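Iron-regulated ABC transporter siderophore-binding protein SirA (Staphylococcus aureus subsp. aureus, PDB 3MWF) binds the iron-laden siderophore staphyloferrin B and probably delivers it to a membrane ABC transporter for iron uptake. Local coordinates at residues 157-162 with 188-193; 40-45 with 60-65. One frame throughout, in Å; residues are numbered along the deposited sequence.

How the contacts relate
Contact 2 (40-45 with 60-65) and contact 1 (157-162 with 188-193) lie far apart, with the centre of the molecule falling between them: their own centres are 39 Å apart, and their nearest atoms are about 23 Å from each other. They follow one another in sequence, contact 2 being complete before residue 157 is reached. Contact 2 sits at strand 44-45 of the six-stranded mixed sheet, contact 1 at the entrance to strand 163-168 of the five-stranded one. The two sheets belong to the two lobes joined by helix 130-155, as in other helix-bridged siderophore-binding proteins. Staphyloferrin B is bound between the lobes; the side chain of R192 in contact 1 is about 14 Å from the bound staphyloferrin B (SE8).

Contact 1. Residues 157-162 with 188-193; sequences DAWPLK and LGFKRN
W159 places CG anti to its backbone N (chi1 -168°), and F190 sets CG anti to its carbonyl carbon. The two rings stack edge to face, the indole presenting the rim of its six-membered ring: CH2 stands 3.7 Å above the F190 ring, over its centre, with the planes at 73°. L161 CB lies alongside the same phenyl ring, near CD1 and CE1. At another point of the indole edge, near its plane, CZ2 meets L188 O at 3.4 Å; this buried carbonyl has no hydrogen-bond partner in the model. G189, in positive phi, forms the Schellman motif that ends helix 179-187, and, having no side chain, it lets W159 CZ2 come within 3.9 Å of G189 C. The turned chain then reaches the loop between helix 130-155 and strand 163-168, where K162 and K191 form a single beta bridge. K191 N donates to L161 O over 2.9 Å, nearly straight at 172°, and K162 CA approaches K191 O at 3.1 Å in a CA-H...O contact. P160, after a cis peptide bond, rests its CG on K191 CG at 3.8 Å, while its CB touches G189 O. W159 also leans on A151 and K152 of helix 130-155. Farther on, K162 CD reaches the backbone of N193, whose OD1 caps helix 194-201 by accepting from L196 N.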
loop_
_atom_site.group_PDB
_atom_site.type_symbol
_atom_site.label_atom_id
_atom_site.label_comp_id
_atom_site.label_asym_id
_atom_site.label_seq_id
_atom_site.Cartn_x
_atom_site.Cartn_y
_atom_site.Cartn_z
ATOM N N ASP A 157 -2.563 3.491 29.920
ATOM C CA ASP A 157 -3.632 4.501 29.834
ATOM C C ASP A 157 -3.506 5.432 28.632
ATOM O O ASP A 157 -4.492 6.064 28.235
ATOM C CB ASP A 157 -3.704 5.344 31.119
ATOM C CG ASP A 157 -4.429 4.630 32.265
ATOM O OD1 ASP A 157 -4.826 3.446 32.137
ATOM O OD2 ASP A 157 -4.603 5.280 33.324
ATOM N N ALA A 158 -2.307 5.533 28.053
ATOM C CA ALA A 158 -2.150 6.370 26.857
ATOM C C ALA A 158 -2.588 5.662 25.562
ATOM O O ALA A 158 -2.712 6.315 24.530
ATOM C CB ALA A 158 -0.725 6.932 26.727
ATOM N N TRP A 159 -2.802 4.347 25.611
ATOM C CA TRP A 159 -3.324 3.616 24.445
ATOM C C TRP A 159 -4.839 3.825 24.340
ATOM O O TRP A 159 -5.550 3.738 25.356
ATOM C CB TRP A 159 -2.959 2.114 24.511
ATOM C CG TRP A 159 -3.223 1.412 23.196
ATOM C CD1 TRP A 159 -4.245 0.558 22.912
ATOM C CD2 TRP A 159 -2.477 1.573 21.975
ATOM N NE1 TRP A 159 -4.168 0.153 21.593
ATOM C CE2 TRP A 159 -3.092 0.763 21.004
ATOM C CE3 TRP A 159 -1.345 2.320 21.622
ATOM C CZ2 TRP A 159 -2.622 0.689 19.665
ATOM C CZ3 TRP A 159 -0.868 2.250 20.288
ATOM C CH2 TRP A 159 -1.498 1.428 19.339
ATOM N N PRO A 160 -5.359 4.094 23.121
ATOM C CA PRO A 160 -4.616 4.198 21.831
ATOM C C PRO A 160 -3.981 5.556 21.544
ATOM O O PRO A 160 -4.557 6.609 21.868
ATOM C CB PRO A 160 -5.714 3.940 20.797
ATOM C CG PRO A 160 -6.968 4.589 21.462
ATOM C CD PRO A 160 -6.824 4.111 22.910
ATOM N N LEU A 161 -2.810 5.526 20.906
ATOM C CA LEU A 161 -2.130 6.714 20.445
ATOM C C LEU A 161 -2.814 7.184 19.164
ATOM O O LEU A 161 -3.318 6.370 18.393
ATOM C CB LEU A 161 -0.661 6.412 20.116
ATOM C CG LEU A 161 0.194 5.894 21.274
ATOM C CD1 LEU A 161 1.631 5.741 20.780
ATOM C CD2 LEU A 161 0.082 6.836 22.468
ATOM N N LYS A 162 -2.784 8.485 18.951
ATOM C CA LYS A 162 -3.063 9.027 17.619
ATOM C C LYS A 162 -1.788 9.020 16.762
ATOM O O LYS A 162 -0.688 9.351 17.224
ATOM C CB LYS A 162 -3.659 10.423 17.723
ATOM C CG LYS A 162 -5.079 10.380 18.234
ATOM C CD LYS A 162 -5.641 11.792 18.418
ATOM C CE LYS A 162 -5.399 12.329 19.806
ATOM N NZ LYS A 162 -5.902 13.739 19.965
ATOM N N LEU A 188 -4.245 -1.699 13.505
ATOM C CA LEU A 188 -3.405 -1.873 14.689
ATOM C C LEU A 188 -3.937 -1.143 15.925
ATOM O O LEU A 188 -3.382 -1.272 17.009
ATOM C CB LEU A 188 -1.988 -1.419 14.374
ATOM C CG LEU A 188 -1.315 -2.285 13.317
ATOM C CD1 LEU A 188 -0.022 -1.633 12.932
ATOM C CD2 LEU A 188 -1.074 -3.751 13.861
ATOM N N GLY A 189 -4.997 -0.365 15.736
ATOM C CA GLY A 189 -5.643 0.369 16.831
ATOM C C GLY A 189 -5.237 1.803 17.066
ATOM O O GLY A 189 -5.713 2.434 18.020
ATOM N N PHE A 190 -4.360 2.341 16.213
ATOM C CA PHE A 190 -4.015 3.746 16.275
ATOM C C PHE A 190 -5.231 4.536 15.862
ATOM O O PHE A 190 -5.997 4.075 15.030
ATOM C CB PHE A 190 -2.867 4.071 15.311
ATOM C CG PHE A 190 -1.519 3.540 15.778
ATOM C CD1 PHE A 190 -0.751 4.265 16.695
ATOM C CD2 PHE A 190 -1.030 2.333 15.280
ATOM C CE1 PHE A 190 0.494 3.800 17.115
ATOM C CE2 PHE A 190 0.237 1.829 15.720
ATOM C CZ PHE A 190 0.979 2.555 16.624
ATOM N N LYS A 191 -5.376 5.727 16.431
ATOM C CA LYS A 191 -6.486 6.625 16.078
ATOM C C LYS A 191 -5.957 7.884 15.409
ATOM O O LYS A 191 -4.744 8.062 15.244
ATOM C CB LYS A 191 -7.300 6.989 17.331
ATOM C CG LYS A 191 -7.881 5.792 18.028
ATOM C CD LYS A 191 -8.767 4.961 17.143
ATOM C CE LYS A 191 -9.250 3.669 17.849
ATOM N NZ LYS A 191 -10.051 2.808 16.944
ATOM N N ARG A 192 -6.886 8.756 14.990
ATOM C CA ARG A 192 -6.530 9.989 14.287
ATOM C C ARG A 192 -7.121 11.188 15.009
ATOM O O ARG A 192 -8.176 11.061 15.661
ATOM C CB ARG A 192 -7.111 9.959 12.867
ATOM C CG ARG A 192 -6.717 8.716 12.081
ATOM C CD ARG A 192 -7.216 8.800 10.647
ATOM N NE ARG A 192 -6.941 7.572 9.878
ATOM C CZ ARG A 192 -7.758 6.527 9.752
ATOM N NH1 ARG A 192 -8.956 6.514 10.365
ATOM N NH2 ARG A 192 -7.388 5.482 9.013
ATOM N N ASN A 193 -6.487 12.347 14.875
ATOM C CA ASN A 193 -7.065 13.577 15.432
ATOM C C ASN A 193 -8.429 13.795 14.804
ATOM O O ASN A 193 -8.702 13.317 13.701
ATOM C CB ASN A 193 -6.129 14.789 15.313
ATOM C CG ASN A 193 -6.057 15.349 13.914
ATOM O OD1 ASN A 193 -7.054 15.905 13.390
ATOM N ND2 ASN A 193 -4.876 15.264 13.303
#

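Contact 2. Residues 40-45 with 60-65; sequences VKPVGA and NDLKDT
D61 meets K41 through its backbone: in the modelled conformer of the lysine, one of two, the D61 carbonyl O lies 3.5 Å from K41 CG, and the aliphatic part of the side chain makes the touch. The position of the lysine's charged end is uncertain, and no pairing with the D61 carboxylate can be inferred from it. L62 follows, and its CD2 methyl reaches P42 CD at 3.8 Å. Both P42 and L62 also pack on helix 29-37, against A35 and V36 respectively. A type II beta turn runs from L62 to T65, closed by T65 N donating to L62 O; D64 takes the positive phi position in it. The carbonyl O of D64 is linked to V43 O by one water, which donates to both, at 2.9 Å and 2.7 Å.

T65 closes the segment just before strand 66-70, which pairs in parallel with strand 44-45 in the mixed sheet of this lobe. Its OG1, anti to the carbonyl carbon (chi1 -59°), gives its proton to P42 O at 2.8 Å, and the hydroxyl oxygen is tilted 18° from the plane of that carbonyl. The T65 CG2 branch, anti to the backbone N, lies 3.8 Å from A45 CB and beside the backbone joining G44 to A45, while still close to P42 O. One threonine thus serves two environments: its hydroxyl satisfies a proline carbonyl next to the strand, while its methyl covers the start of the strand itself.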
loop_
_atom_site.group_PDB
_atom_site.type_symbol
_atom_site.label_atom_id
_atom_site.label_comp_id
_atom_site.label_asym_id
_atom_site.label_seq_id
_atom_site.Cartn_x
_atom_site.Cartn_y
_atom_site.Cartn_z
ATOM N N VAL A 40 2.065 -18.117 -6.721
ATOM C CA VAL A 40 1.902 -17.997 -8.165
ATOM C C VAL A 40 2.792 -16.890 -8.735
ATOM O O VAL A 40 2.477 -15.704 -8.573
ATOM C CB VAL A 40 0.417 -17.710 -8.543
ATOM C CG1 VAL A 40 0.231 -17.668 -10.056
ATOM C CG2 VAL A 40 -0.519 -18.733 -7.931
ATOM N N LYS A 41 3.888 -17.259 -9.401
ATOM C CA LYS A 41 4.767 -16.271 -10.037
ATOM C C LYS A 41 4.120 -15.712 -11.310
ATOM O O LYS A 41 3.890 -16.460 -12.261
ATOM C CB LYS A 41 6.140 -16.876 -10.380
ATOM C CG LYS A 41 6.910 -17.473 -9.196
ATOM C CD LYS A 41 6.739 -18.994 -9.127
ATOM C CE LYS A 41 7.736 -19.639 -8.168
ATOM N NZ LYS A 41 9.150 -19.346 -8.576
ATOM N N PRO A 42 3.828 -14.394 -11.337
ATOM C CA PRO A 42 3.209 -13.799 -12.513
ATOM C C PRO A 42 4.079 -13.962 -13.764
ATOM O O PRO A 42 5.304 -13.902 -13.680
ATOM C CB PRO A 42 3.074 -12.308 -12.141
ATOM C CG PRO A 42 3.090 -12.281 -10.659
ATOM C CD PRO A 42 4.062 -13.391 -10.277
ATOM N N VAL A 43 3.446 -14.192 -14.909
ATOM C CA VAL A 43 4.188 -14.201 -16.162
ATOM C C VAL A 43 4.543 -12.787 -16.610
ATOM O O VAL A 43 5.493 -12.578 -17.378
ATOM C CB VAL A 43 3.492 -15.032 -17.271
ATOM C CG1 VAL A 43 3.343 -16.484 -16.780
ATOM C CG2 VAL A 43 2.139 -14.418 -17.685
ATOM N N GLY A 44 3.764 -11.815 -16.113
ATOM C CA GLY A 44 3.965 -10.405 -16.427
ATOM C C GLY A 44 3.559 -9.542 -15.239
ATOM O O GLY A 44 2.661 -9.894 -14.500
ATOM N N ALA A 45 4.241 -8.418 -15.072
ATOM C CA ALA A 45 3.954 -7.477 -13.965
ATOM C C ALA A 45 4.281 -6.079 -14.387
ATOM O O ALA A 45 5.174 -5.853 -15.202
ATOM C CB ALA A 45 4.742 -7.837 -12.721
ATOM N N ASN A 60 13.769 -11.855 -6.795
ATOM C CA ASN A 60 14.176 -13.269 -6.914
ATOM C C ASN A 60 12.983 -14.214 -7.040
ATOM O O ASN A 60 13.140 -15.379 -7.428
ATOM C CB ASN A 60 15.109 -13.705 -5.757
ATOM C CG ASN A 60 16.495 -13.020 -5.809
ATOM O OD1 ASN A 60 16.994 -12.637 -6.877
ATOM N ND2 ASN A 60 17.115 -12.868 -4.647
ATOM N N ASP A 61 11.795 -13.717 -6.696
ATOM C CA ASP A 61 10.552 -14.451 -6.921
ATOM C C ASP A 61 9.914 -14.075 -8.256
ATOM O O ASP A 61 8.905 -14.676 -8.649
ATOM C CB ASP A 61 9.553 -14.168 -5.800
ATOM C CG ASP A 61 10.116 -14.443 -4.455
ATOM O OD1 ASP A 61 10.295 -13.481 -3.674
ATOM O OD2 ASP A 61 10.408 -15.620 -4.183
ATOM N N LEU A 62 10.494 -13.090 -8.946
ATOM C CA LEU A 62 9.997 -12.634 -10.242
ATOM C C LEU A 62 11.010 -12.835 -11.370
ATOM O O LEU A 62 10.984 -12.122 -12.372
ATOM C CB LEU A 62 9.613 -11.154 -10.198
ATOM C CG LEU A 62 8.551 -10.720 -9.194
ATOM C CD1 LEU A 62 8.381 -9.185 -9.258
ATOM C CD2 LEU A 62 7.221 -11.434 -9.460
ATOM N N LYS A 63 11.903 -13.803 -11.224
ATOM C CA LYS A 63 12.848 -14.024 -12.313
ATOM C C LYS A 63 12.061 -14.587 -13.514
ATOM O O LYS A 63 11.181 -15.445 -13.362
ATOM C CB LYS A 63 14.022 -14.896 -11.859
ATOM C CG LYS A 63 13.722 -16.360 -11.689
ATOM C CD LYS A 63 14.546 -16.988 -10.545
ATOM C CE LYS A 63 15.931 -16.356 -10.388
ATOM N NZ LYS A 63 16.278 -16.230 -8.934
ATOM N N ASP A 64 12.327 -14.055 -14.695
ATOM C CA ASP A 64 11.567 -14.414 -15.904
ATOM C C ASP A 64 10.176 -13.778 -16.013
ATOM O O ASP A 64 9.539 -13.887 -17.066
ATOM C CB ASP A 64 11.422 -15.944 -16.087
ATOM C CG ASP A 64 12.754 -16.667 -16.192
ATOM O OD1 ASP A 64 13.631 -16.238 -16.980
ATOM O OD2 ASP A 64 12.899 -17.693 -15.489
ATOM N N THR A 65 9.681 -13.147 -14.942
ATOM C CA THR A 65 8.492 -12.296 -15.080
ATOM C C THR A 65 8.798 -11.150 -16.037
ATOM O O THR A 65 9.774 -10.416 -15.865
ATOM C CB THR A 65 8.018 -11.724 -13.710
ATOM O OG1 THR A 65 7.707 -12.797 -12.820
ATOM C CG2 THR A 65 6.786 -10.804 -13.895
HETATM O O HOH W 1 7.071 -14.490 -18.405
#